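Local coordinates for protein aromatic-amino-acid:2-oxoglutarate transaminase (PDB 6HND) that probably moves amino groups between aromatic amino acids or 2-aminoadipate and 2-oxo acids, using pyridoxal 5'-phosphate as its cofactor, at residues Tyr283-Leu288 / Pro433-Phe438; Ser340-Ala344 / Trp395-Ile399; Met45-Phe51 / Leu124-Tyr130. One frame throughout, in Å; residues are numbered along the deposited sequence.

Interaction 1 of 3, residues Tyr283-Leu288 / Pro433-Phe438. With PLP (pyridoxal-5'-phosphate), chain E.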
loop_
_atom_site.group_PDB
_atom_site.type_symbol
_atom_site.label_atom_id
_atom_site.label_comp_id
_atom_site.label_asym_id
_atom_site.label_seq_id
_atom_site.Cartn_x
_atom_site.Cartn_y
_atom_site.Cartn_z
ATOM N N TYR B 283 -8.191 12.428 14.172
ATOM C CA TYR B 283 -9.247 13.490 14.206
ATOM C C TYR B 283 -9.067 14.458 15.386
ATOM O O TYR B 283 -10.067 15.102 15.759
ATOM C CB TYR B 283 -10.645 12.855 14.256
ATOM C CG TYR B 283 -10.643 11.544 14.992
ATOM C CD1 TYR B 283 -10.052 11.471 16.233
ATOM C CD2 TYR B 283 -11.137 10.383 14.417
ATOM C CE1 TYR B 283 -9.961 10.272 16.903
ATOM C CE2 TYR B 283 -11.027 9.164 15.066
ATOM C CZ TYR B 283 -10.422 9.116 16.311
ATOM O OH TYR B 283 -10.306 7.963 17.031
ATOM N N GLY B 284 -7.840 14.613 15.897
ATOM C CA GLY B 284 -7.509 15.556 16.979
ATOM C C GLY B 284 -7.667 16.989 16.516
ATOM O O GLY B 284 -7.642 17.892 17.368
ATOM N N TYR B 285 -7.790 17.210 15.212
ATOM C CA TYR B 285 -8.013 18.566 14.652
ATOM C C TYR B 285 -9.492 18.921 14.811
ATOM O O TYR B 285 -9.806 20.124 14.851
ATOM C CB TYR B 285 -7.538 18.693 13.206
ATOM C CG TYR B 285 -6.062 18.466 13.049
ATOM C CD1 TYR B 285 -5.169 19.410 13.508
ATOM C CD2 TYR B 285 -5.554 17.326 12.448
ATOM C CE1 TYR B 285 -3.807 19.234 13.389
ATOM C CE2 TYR B 285 -4.183 17.142 12.321
ATOM C CZ TYR B 285 -3.306 18.097 12.804
ATOM O OH TYR B 285 -1.956 17.962 12.731
ATOM N N LEU B 286 -10.362 17.915 14.940
ATOM C CA LEU B 286 -11.829 18.123 15.123
ATOM C C LEU B 286 -12.108 18.340 16.612
ATOM O O LEU B 286 -12.596 17.425 17.261
ATOM C CB LEU B 286 -12.566 16.916 14.545
ATOM C CG LEU B 286 -12.231 16.613 13.083
ATOM C CD1 LEU B 286 -12.882 15.310 12.643
ATOM C CD2 LEU B 286 -12.628 17.766 12.157
ATOM N N THR B 287 -11.743 19.517 17.132
ATOM C CA THR B 287 -11.901 19.895 18.558
ATOM C C THR B 287 -13.369 20.281 18.746
ATOM O O THR B 287 -13.912 20.935 17.847
ATOM C CB THR B 287 -10.923 21.009 18.969
ATOM O OG1 THR B 287 -11.187 22.142 18.134
ATOM C CG2 THR B 287 -9.473 20.601 18.831
ATOM N N LEU B 288 -13.994 19.852 19.845
ATOM C CA LEU B 288 -15.452 20.037 20.070
ATOM C C LEU B 288 -15.647 20.794 21.373
ATOM O O LEU B 288 -15.181 20.324 22.410
ATOM C CB LEU B 288 -16.132 18.665 20.125
ATOM C CG LEU B 288 -15.786 17.691 19.006
ATOM C CD1 LEU B 288 -16.420 16.340 19.268
ATOM C CD2 LEU B 288 -16.221 18.233 17.658
ATOM N N PRO B 433 -17.222 14.037 24.635
ATOM C CA PRO B 433 -15.911 14.020 23.981
ATOM C C PRO B 433 -15.423 15.431 23.641
ATOM O O PRO B 433 -16.238 16.253 23.280
ATOM C CB PRO B 433 -16.170 13.269 22.680
ATOM C CG PRO B 433 -17.627 13.635 22.358
ATOM C CD PRO B 433 -18.295 13.620 23.716
ATOM N N LYS B 434 -14.111 15.653 23.757
ATOM C CA LYS B 434 -13.447 16.955 23.510
ATOM C C LYS B 434 -12.956 17.015 22.076
ATOM O O LYS B 434 -12.613 18.134 21.628
ATOM C CB LYS B 434 -12.284 17.157 24.475
ATOM C CG LYS B 434 -12.693 17.264 25.936
ATOM C CD LYS B 434 -11.733 18.067 26.768
ATOM C CE LYS B 434 -11.383 17.440 28.106
ATOM N NZ LYS B 434 -12.492 16.675 28.713
ATOM N N ALA B 435 -12.983 15.889 21.356
ATOM C CA ALA B 435 -12.571 15.865 19.933
ATOM C C ALA B 435 -13.092 14.621 19.239
ATOM O O ALA B 435 -13.399 13.636 19.940
ATOM C CB ALA B 435 -11.071 15.964 19.830
ATOM N N GLY B 436 -13.208 14.705 17.912
ATOM C CA GLY B 436 -13.381 13.552 17.003
ATOM C C GLY B 436 -14.837 13.201 16.734
ATOM O O GLY B 436 -15.660 14.136 16.590
ATOM N N MET B 437 -15.127 11.899 16.631
ATOM C CA MET B 437 -16.394 11.376 16.065
ATOM C C MET B 437 -17.037 10.318 16.979
ATOM O O MET B 437 -18.087 9.746 16.557
ATOM C CB MET B 437 -16.163 10.802 14.660
ATOM C CG MET B 437 -15.108 9.691 14.578
ATOM S SD MET B 437 -14.989 8.873 12.948
ATOM C CE MET B 437 -14.726 10.282 11.876
ATOM N N PHE B 438 -16.485 10.053 18.173
ATOM C CA PHE B 438 -16.944 8.935 19.047
ATOM C C PHE B 438 -17.489 9.454 20.391
ATOM O O PHE B 438 -16.963 10.422 20.960
ATOM C CB PHE B 438 -15.836 7.895 19.251
ATOM C CG PHE B 438 -15.368 7.224 17.978
ATOM C CD1 PHE B 438 -16.270 6.630 17.112
ATOM C CD2 PHE B 438 -14.019 7.163 17.667
ATOM C CE1 PHE B 438 -15.839 6.036 15.944
ATOM C CE2 PHE B 438 -13.588 6.581 16.491
ATOM C CZ PHE B 438 -14.500 6.031 15.624
HETATM N N1 PLP E . -6.611 4.803 14.430
HETATM C C2 PLP E . -7.744 5.275 14.931
HETATM C C2A PLP E . -7.746 5.642 16.376
HETATM C C3 PLP E . -8.889 5.453 14.105
HETATM O O3 PLP E . -10.040 5.948 14.653
HETATM C C4 PLP E . -8.820 5.100 12.731
HETATM C C4A PLP E . -9.979 5.377 11.851
HETATM C C5 PLP E . -7.591 4.615 12.236
HETATM C C6 PLP E . -6.549 4.474 13.121
HETATM C C5A PLP E . -7.409 4.116 10.827
HETATM O O4P PLP E . -7.305 5.146 9.808
HETATM P P PLP E . -6.992 4.728 8.274
HETATM O O1P PLP E . -6.035 3.544 8.320
HETATM O O2P PLP E . -6.426 6.036 7.725
HETATM O O3P PLP E . -8.301 4.356 7.656
HETATM O O HOH W 1 -16.647 18.608 24.167
#
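The carbonyl oxygen of Leu286 is gripped twice by the opposite segment. Gly436 N donates a hydrogen bond to Leu286 O over 2.9 Å. The CA-H of Ala435 adds a weaker contact, with Ala435 CA 3.1 Å from Leu286 O. Two residues on, Leu288 N donates to Lys434 O at 2.8 Å. These two bonds flank a single beta bridge between Thr287 and Ala435. The chain is brought there by a type I turn from Tyr283 to Leu286. Leu288 then lies along the backbone of its partner. With CG anti to the carbonyl carbon (chi1 -48°), the side chain reaches back over Ala435, and Leu288 CD1 comes 3.6 Å from Gly436 O.

Tyr283 carries the other half of the contact. Gly436 CA packs 3.9 Å from Tyr283 CG, where glycine lets the backbone come close to the ring. Met437 crosses the same ring at about a right angle, with Met437 CG 4.0 Å from Tyr283 CD2 and its sulfur in an oblique Met-aromatic contact. The Phe438 ring stands nearly perpendicular to the tyrosine ring, at 89°, and receives Tyr283 OH at its edge. The same hydroxyl is hydrogen-bonded to O3 of pyridoxal phosphate, with Tyr283 OH 3.1 Å from O3. Asn252 packs on both rings.

Residues 283-288 follow strand 276-280 of the large seven-stranded sheet. Residues 433-438 connect strands 428-430 and 438-443 of the smaller antiparallel sheet. Helix 392-418 packs against Met437 and Leu288, and helix 312-319 against Thr287.

Interaction 2 of 3, residues Ser340-Ala344 / Trp395-Ile399. With PLP (pyridoxal-5'-phosphate), chain E.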
loop_
_atom_site.group_PDB
_atom_site.type_symbol
_atom_site.label_atom_id
_atom_site.label_comp_id
_atom_site.label_asym_id
_atom_site.label_seq_id
_atom_site.Cartn_x
_atom_site.Cartn_y
_atom_site.Cartn_z
ATOM N N SER B 340 -7.746 10.196 6.045
ATOM C CA SER B 340 -8.982 9.371 6.040
ATOM C C SER B 340 -10.168 10.165 6.592
ATOM O O SER B 340 -11.242 10.178 5.993
ATOM C CB SER B 340 -8.781 8.069 6.770
ATOM O OG SER B 340 -7.992 7.162 5.997
ATOM N N LYS B 341 -9.983 10.816 7.741
ATOM C CA LYS B 341 -11.120 11.347 8.489
ATOM C C LYS B 341 -11.284 12.850 8.197
ATOM O O LYS B 341 -12.377 13.381 8.391
ATOM C CB LYS B 341 -11.044 10.896 9.968
ATOM C CG LYS B 341 -10.671 9.420 10.191
ATOM C CD LYS B 341 -11.747 8.510 10.787
ATOM C CE LYS B 341 -11.465 6.994 10.739
ATOM N NZ LYS B 341 -10.231 6.617 11.455
ATOM N N LEU B 342 -10.269 13.501 7.602
ATOM C CA LEU B 342 -10.332 14.908 7.245
ATOM C C LEU B 342 -10.580 15.104 5.743
ATOM O O LEU B 342 -10.911 16.221 5.373
ATOM C CB LEU B 342 -8.991 15.581 7.562
ATOM C CG LEU B 342 -8.684 15.878 9.023
ATOM C CD1 LEU B 342 -7.315 16.516 9.135
ATOM C CD2 LEU B 342 -9.758 16.779 9.623
ATOM N N PHE B 343 -10.255 14.125 4.885
ATOM C CA PHE B 343 -10.425 14.217 3.415
ATOM C C PHE B 343 -11.319 13.053 2.972
ATOM O O PHE B 343 -12.502 13.329 2.708
ATOM C CB PHE B 343 -9.058 14.293 2.737
ATOM C CG PHE B 343 -9.060 14.790 1.313
ATOM C CD1 PHE B 343 -9.790 14.132 0.326
ATOM C CD2 PHE B 343 -8.299 15.890 0.946
ATOM C CE1 PHE B 343 -9.765 14.571 -0.986
ATOM C CE2 PHE B 343 -8.281 16.327 -0.368
ATOM C CZ PHE B 343 -9.020 15.677 -1.326
ATOM N N ALA B 344 -10.815 11.812 2.922
ATOM C CA ALA B 344 -11.656 10.609 2.670
ATOM C C ALA B 344 -10.902 9.303 2.954
ATOM O O ALA B 344 -9.721 9.168 2.660
ATOM C CB ALA B 344 -12.127 10.651 1.241
ATOM N N TRP B 395 -6.298 24.890 4.223
ATOM C CA TRP B 395 -6.662 23.491 4.564
ATOM C C TRP B 395 -7.180 23.481 6.003
ATOM O O TRP B 395 -8.246 22.838 6.250
ATOM C CB TRP B 395 -5.477 22.548 4.317
ATOM C CG TRP B 395 -5.741 21.120 4.661
ATOM C CD1 TRP B 395 -5.062 20.371 5.571
ATOM C CD2 TRP B 395 -6.760 20.272 4.119
ATOM N NE1 TRP B 395 -5.590 19.117 5.635
ATOM C CE2 TRP B 395 -6.637 19.027 4.761
ATOM C CE3 TRP B 395 -7.762 20.428 3.156
ATOM C CZ2 TRP B 395 -7.477 17.948 4.467
ATOM C CZ3 TRP B 395 -8.601 19.364 2.870
ATOM C CH2 TRP B 395 -8.463 18.142 3.523
ATOM N N LEU B 396 -6.523 24.222 6.898
ATOM C CA LEU B 396 -7.026 24.456 8.280
ATOM C C LEU B 396 -8.448 25.052 8.231
ATOM O O LEU B 396 -9.292 24.616 9.023
ATOM C CB LEU B 396 -6.057 25.373 9.042
ATOM C CG LEU B 396 -4.778 24.697 9.546
ATOM C CD1 LEU B 396 -3.768 25.730 10.036
ATOM C CD2 LEU B 396 -5.084 23.676 10.652
ATOM N N GLU B 397 -8.713 26.007 7.337
ATOM C CA GLU B 397 -10.041 26.643 7.216
ATOM C C GLU B 397 -11.060 25.573 6.798
ATOM O O GLU B 397 -12.179 25.597 7.312
ATOM C CB GLU B 397 -10.028 27.814 6.232
ATOM C CG GLU B 397 -9.210 29.018 6.680
ATOM C CD GLU B 397 -9.726 29.818 7.868
ATOM O OE1 GLU B 397 -10.841 29.492 8.383
ATOM O OE2 GLU B 397 -9.003 30.758 8.294
ATOM N N TRP B 398 -10.698 24.645 5.916
ATOM C CA TRP B 398 -11.570 23.486 5.585
ATOM C C TRP B 398 -11.757 22.563 6.817
ATOM O O TRP B 398 -12.881 22.090 7.057
ATOM C CB TRP B 398 -11.028 22.732 4.368
ATOM C CG TRP B 398 -11.731 21.432 4.152
ATOM C CD1 TRP B 398 -11.359 20.214 4.638
ATOM C CD2 TRP B 398 -12.966 21.227 3.448
ATOM N NE1 TRP B 398 -12.273 19.266 4.279
ATOM C CE2 TRP B 398 -13.259 19.853 3.529
ATOM C CE3 TRP B 398 -13.815 22.055 2.711
ATOM C CZ2 TRP B 398 -14.383 19.294 2.928
ATOM C CZ3 TRP B 398 -14.912 21.498 2.100
ATOM C CH2 TRP B 398 -15.207 20.143 2.232
ATOM N N ILE B 399 -10.723 22.334 7.612
ATOM C CA ILE B 399 -10.829 21.519 8.863
ATOM C C ILE B 399 -11.789 22.215 9.840
ATOM O O ILE B 399 -12.582 21.521 10.474
ATOM C CB ILE B 399 -9.418 21.267 9.455
ATOM C CG1 ILE B 399 -8.630 20.282 8.580
ATOM C CG2 ILE B 399 -9.493 20.803 10.903
ATOM C CD1 ILE B 399 -7.106 20.378 8.701
HETATM N N1 PLP E . -6.611 4.803 14.430
HETATM C C2 PLP E . -7.744 5.275 14.931
HETATM C C2A PLP E . -7.746 5.642 16.376
HETATM C C3 PLP E . -8.889 5.453 14.105
HETATM O O3 PLP E . -10.040 5.948 14.653
HETATM C C4 PLP E . -8.820 5.100 12.731
HETATM C C4A PLP E . -9.979 5.377 11.851
HETATM C C5 PLP E . -7.591 4.615 12.236
HETATM C C6 PLP E . -6.549 4.474 13.121
HETATM C C5A PLP E . -7.409 4.116 10.827
HETATM O O4P PLP E . -7.305 5.146 9.808
HETATM P P PLP E . -6.992 4.728 8.274
HETATM O O1P PLP E . -6.035 3.544 8.320
HETATM O O2P PLP E . -6.426 6.036 7.725
HETATM O O3P PLP E . -8.301 4.356 7.656
#
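Leu342 meets the helix with its backbone oxygen, its CB and both its methyl groups. The two methyls lie side by side against the CG1-CD1 bond of Ile399. Leu342 CD2 is 3.8 Å from Ile399 CG1, and Leu342 CD1 is 3.9 Å from Ile399 CD1. The side chains cross obliquely, and this pair is purely apolar. Leu342 CB also touches the six-membered ring of Trp395, at CZ2.

Trp395 sits one helical turn before Ile399. Its CG is anti to the backbone N (chi1 179°), which carries the indole out from the helix toward the loop. The far corner of the six-membered ring does the touching. Trp395 CH2 lies 3.6 Å from Leu342 O and 3.4 Å from Phe343 CD2. The Phe343 ring is inclined at 36° to that six-membered ring.

The loop belongs to the cofactor site of the aminotransferase. Lys341, just before Leu342, is joined to pyridoxal phosphate by a covalent bond of 1.3 Å from Lys341 NZ to C4A, as in the internal aldimine of this family. Ser340 OG donates to the phosphate oxygen O2P at 2.6 Å and is also hydrogen-bonded to Thr338. On the far side of this short loop Leu342 points at helix 392-418, while Phe343 meets it only through the far corner of Trp395.

Trp398 approaches the same carbonyl. Its NE1 lies 3.5 Å from Leu342 O, which is near the plane of the indole at its edge, but the pair makes no hydrogen bond. Phe389 meets the rings of both tryptophans. Tyr285 packs on Leu342 and Ile399. Phe50 of the second subunit packs on Trp398.

Interaction 3 of 3, residues Met45-Phe51 / Leu124-Tyr130. With PLP (pyridoxal-5'-phosphate), chain C.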
loop_
_atom_site.group_PDB
_atom_site.type_symbol
_atom_site.label_atom_id
_atom_site.label_comp_id
_atom_site.label_asym_id
_atom_site.label_seq_id
_atom_site.Cartn_x
_atom_site.Cartn_y
_atom_site.Cartn_z
ATOM N N MET B 45 11.040 2.113 -16.887
ATOM C CA MET B 45 9.965 3.140 -16.800
ATOM C C MET B 45 9.412 3.387 -18.196
ATOM O O MET B 45 10.165 3.677 -19.116
ATOM C CB MET B 45 10.500 4.473 -16.272
ATOM C CG MET B 45 11.096 4.369 -14.894
ATOM S SD MET B 45 11.823 5.922 -14.437
ATOM C CE MET B 45 12.861 5.431 -13.062
ATOM N N PRO B 46 8.092 3.253 -18.428
ATOM C CA PRO B 46 7.536 3.673 -19.695
ATOM C C PRO B 46 7.589 5.196 -19.666
ATOM O O PRO B 46 7.245 5.790 -18.653
ATOM C CB PRO B 46 6.121 3.114 -19.733
ATOM C CG PRO B 46 6.051 2.202 -18.534
ATOM C CD PRO B 46 7.081 2.684 -17.540
ATOM N N ASN B 47 8.034 5.779 -20.773
ATOM C CA ASN B 47 7.868 7.225 -21.069
ATOM C C ASN B 47 6.417 7.647 -20.811
ATOM O O ASN B 47 5.537 6.875 -21.157
ATOM C CB ASN B 47 8.239 7.531 -22.515
ATOM C CG ASN B 47 8.339 9.017 -22.745
ATOM O OD1 ASN B 47 7.324 9.673 -23.026
ATOM N ND2 ASN B 47 9.545 9.549 -22.595
ATOM N N HIS B 48 6.184 8.851 -20.274
ATOM C CA HIS B 48 4.827 9.377 -19.967
ATOM C C HIS B 48 3.924 9.378 -21.212
ATOM O O HIS B 48 2.707 9.390 -21.018
ATOM C CB HIS B 48 4.892 10.758 -19.296
ATOM C CG HIS B 48 5.425 11.833 -20.175
ATOM N ND1 HIS B 48 4.622 12.504 -21.087
ATOM C CD2 HIS B 48 6.674 12.337 -20.300
ATOM C CE1 HIS B 48 5.365 13.364 -21.749
ATOM N NE2 HIS B 48 6.632 13.288 -21.274
ATOM N N GLY B 49 4.471 9.362 -22.437
ATOM C CA GLY B 49 3.665 9.321 -23.680
ATOM C C GLY B 49 2.753 8.088 -23.757
ATOM O O GLY B 49 1.717 8.142 -24.461
ATOM N N PHE B 50 3.134 7.007 -23.079
ATOM C CA PHE B 50 2.365 5.752 -23.002
ATOM C C PHE B 50 1.138 5.870 -22.089
ATOM O O PHE B 50 0.279 4.996 -22.168
ATOM C CB PHE B 50 3.273 4.642 -22.477
ATOM C CG PHE B 50 4.294 4.153 -23.474
ATOM C CD1 PHE B 50 3.893 3.512 -24.635
ATOM C CD2 PHE B 50 5.644 4.349 -23.260
ATOM C CE1 PHE B 50 4.824 3.055 -25.560
ATOM C CE2 PHE B 50 6.575 3.897 -24.183
ATOM C CZ PHE B 50 6.168 3.249 -25.330
ATOM N N PHE B 51 1.054 6.871 -21.216
ATOM C CA PHE B 51 -0.015 6.937 -20.183
ATOM C C PHE B 51 -1.338 7.329 -20.839
ATOM O O PHE B 51 -1.392 8.322 -21.568
ATOM C CB PHE B 51 0.328 7.941 -19.086
ATOM C CG PHE B 51 1.630 7.733 -18.370
ATOM C CD1 PHE B 51 2.284 6.509 -18.388
ATOM C CD2 PHE B 51 2.184 8.772 -17.644
ATOM C CE1 PHE B 51 3.470 6.339 -17.697
ATOM C CE2 PHE B 51 3.366 8.594 -16.941
ATOM C CZ PHE B 51 4.005 7.380 -16.962
ATOM N N LEU B 124 1.101 15.081 -14.037
ATOM C CA LEU B 124 0.815 13.650 -14.303
ATOM C C LEU B 124 2.063 12.962 -14.878
ATOM O O LEU B 124 2.223 11.749 -14.631
ATOM C CB LEU B 124 -0.385 13.520 -15.234
ATOM C CG LEU B 124 -1.693 14.102 -14.701
ATOM C CD1 LEU B 124 -2.776 14.007 -15.769
ATOM C CD2 LEU B 124 -2.144 13.388 -13.436
ATOM N N ALA B 125 2.947 13.686 -15.573
ATOM C CA ALA B 125 4.217 13.113 -16.095
ATOM C C ALA B 125 5.011 12.486 -14.932
ATOM O O ALA B 125 5.510 11.340 -15.059
ATOM C CB ALA B 125 5.016 14.169 -16.827
ATOM N N ARG B 126 5.084 13.171 -13.805
ATOM C CA ARG B 126 5.747 12.597 -12.605
ATOM C C ARG B 126 4.752 11.801 -11.741
ATOM O O ARG B 126 5.167 10.766 -11.181
ATOM C CB ARG B 126 6.490 13.711 -11.874
ATOM C CG ARG B 126 7.785 14.052 -12.591
ATOM C CD ARG B 126 8.414 15.334 -12.143
ATOM N NE ARG B 126 7.655 16.477 -12.625
ATOM C CZ ARG B 126 8.032 17.727 -12.435
ATOM N NH1 ARG B 126 9.162 17.962 -11.795
ATOM N NH2 ARG B 126 7.287 18.729 -12.862
ATOM N N GLY B 127 3.498 12.254 -11.637
ATOM C CA GLY B 127 2.485 11.653 -10.746
ATOM C C GLY B 127 2.170 10.218 -11.134
ATOM O O GLY B 127 1.970 9.373 -10.227
ATOM N N LEU B 128 2.134 9.953 -12.439
ATOM C CA LEU B 128 1.889 8.618 -13.011
ATOM C C LEU B 128 3.181 7.835 -13.275
ATOM O O LEU B 128 3.076 6.628 -13.679
ATOM C CB LEU B 128 1.072 8.833 -14.275
ATOM C CG LEU B 128 -0.292 9.411 -13.982
ATOM C CD1 LEU B 128 -1.054 9.669 -15.263
ATOM C CD2 LEU B 128 -1.041 8.467 -13.067
ATOM N N GLN B 129 4.346 8.431 -13.015
ATOM C CA GLN B 129 5.654 7.728 -13.133
ATOM C C GLN B 129 6.089 7.197 -11.757
ATOM O O GLN B 129 5.593 7.725 -10.732
ATOM C CB GLN B 129 6.691 8.669 -13.728
ATOM C CG GLN B 129 8.045 8.033 -14.005
ATOM C CD GLN B 129 7.905 6.879 -14.959
ATOM O OE1 GLN B 129 7.694 5.729 -14.548
ATOM N NE2 GLN B 129 7.993 7.192 -16.236
ATOM N N TYR B 130 6.953 6.167 -11.761
ATOM C CA TYR B 130 7.718 5.671 -10.587
ATOM C C TYR B 130 8.225 6.881 -9.805
ATOM O O TYR B 130 8.744 7.844 -10.432
ATOM C CB TYR B 130 8.876 4.764 -11.010
ATOM C CG TYR B 130 8.480 3.343 -11.358
ATOM C CD1 TYR B 130 8.034 2.468 -10.385
ATOM C CD2 TYR B 130 8.543 2.873 -12.659
ATOM C CE1 TYR B 130 7.658 1.174 -10.690
ATOM C CE2 TYR B 130 8.177 1.580 -12.980
ATOM C CZ TYR B 130 7.754 0.715 -11.988
ATOM O OH TYR B 130 7.382 -0.577 -12.293
HETATM N N1 PLP C . 8.627 -7.734 -11.901
HETATM C C2 PLP C . 9.205 -7.446 -13.064
HETATM C C2A PLP C . 9.782 -8.580 -13.851
HETATM C C3 PLP C . 9.215 -6.124 -13.564
HETATM O O3 PLP C . 9.785 -5.891 -14.783
HETATM C C4 PLP C . 8.632 -5.083 -12.795
HETATM C C4A PLP C . 8.587 -3.722 -13.372
HETATM C C5 PLP C . 8.043 -5.431 -11.547
HETATM C C6 PLP C . 8.102 -6.742 -11.157
HETATM C C5A PLP C . 7.442 -4.444 -10.578
HETATM O O4P PLP C . 6.242 -3.765 -11.054
HETATM P P PLP C . 5.367 -2.773 -10.114
HETATM O O1P PLP C . 3.941 -2.914 -10.646
HETATM O O2P PLP C . 5.918 -1.393 -10.335
HETATM O O3P PLP C . 5.584 -3.226 -8.672
HETATM O O HOH W 2 8.394 9.936 -18.363
#
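Met45 and Pro46 meet Gln129 and Tyr130 where this chain reaches a cofactor held by the second subunit, the shared-site arrangement of aminotransferase dimers of this family. The 45-51 segment also holds an Asx turn, in which Asn47 OD1 accepts from Gly49 N.

One direct hydrogen bond spans the contact. Gln129 NE2 donates to Pro46 O at 2.9 Å, with the acceptor near the amide plane. A bend at chi2 (59°) turns the amide back on its own chain, where Gln129 OE1 takes a bond from Tyr130 N on a lone pair. Both ends of the amide are thus held. A water accepts from His48 N and, weakly, from Gln129 NE2.

Packing makes up most of the rest. Met45 lies against the amide of Gln129, crossing it at about a right angle, and Met45 CG is 3.7 Å from Tyr130 CD2. The methyl of Ala125 sits over one face of the His48 ring. Phe51 runs past Leu128 in the opposite direction, with Phe51 CE2 3.5 Å from Leu128 CB.

The cofactor contact is polar. Tyr130 OH donates to O2P of the pyridoxal phosphate, 2.6 Å from Tyr130 OH and near the plane of the tyrosine ring.

Interactions 1 and 2 lie side by side at one cofactor, their centres 13 Å apart. They touch directly: Met437 CE packs 3.6 Å from Lys341 CD, and Tyr285 CB lies 3.7 Å from Ile399 CG2. One supplies Tyr283 to the cofactor O3, the other Lys341 and Ser340 to C4A and the phosphate. Interaction 3 is separate, its centre 40 Å from interaction 1 and 29 Å from interaction 2, and it serves the cofactor of the second subunit. Conversely, Tyr130 of the second subunit binds the cofactor of interactions 1 and 2 and packs on Lys341. Each active site in the dimer thus draws on both chains.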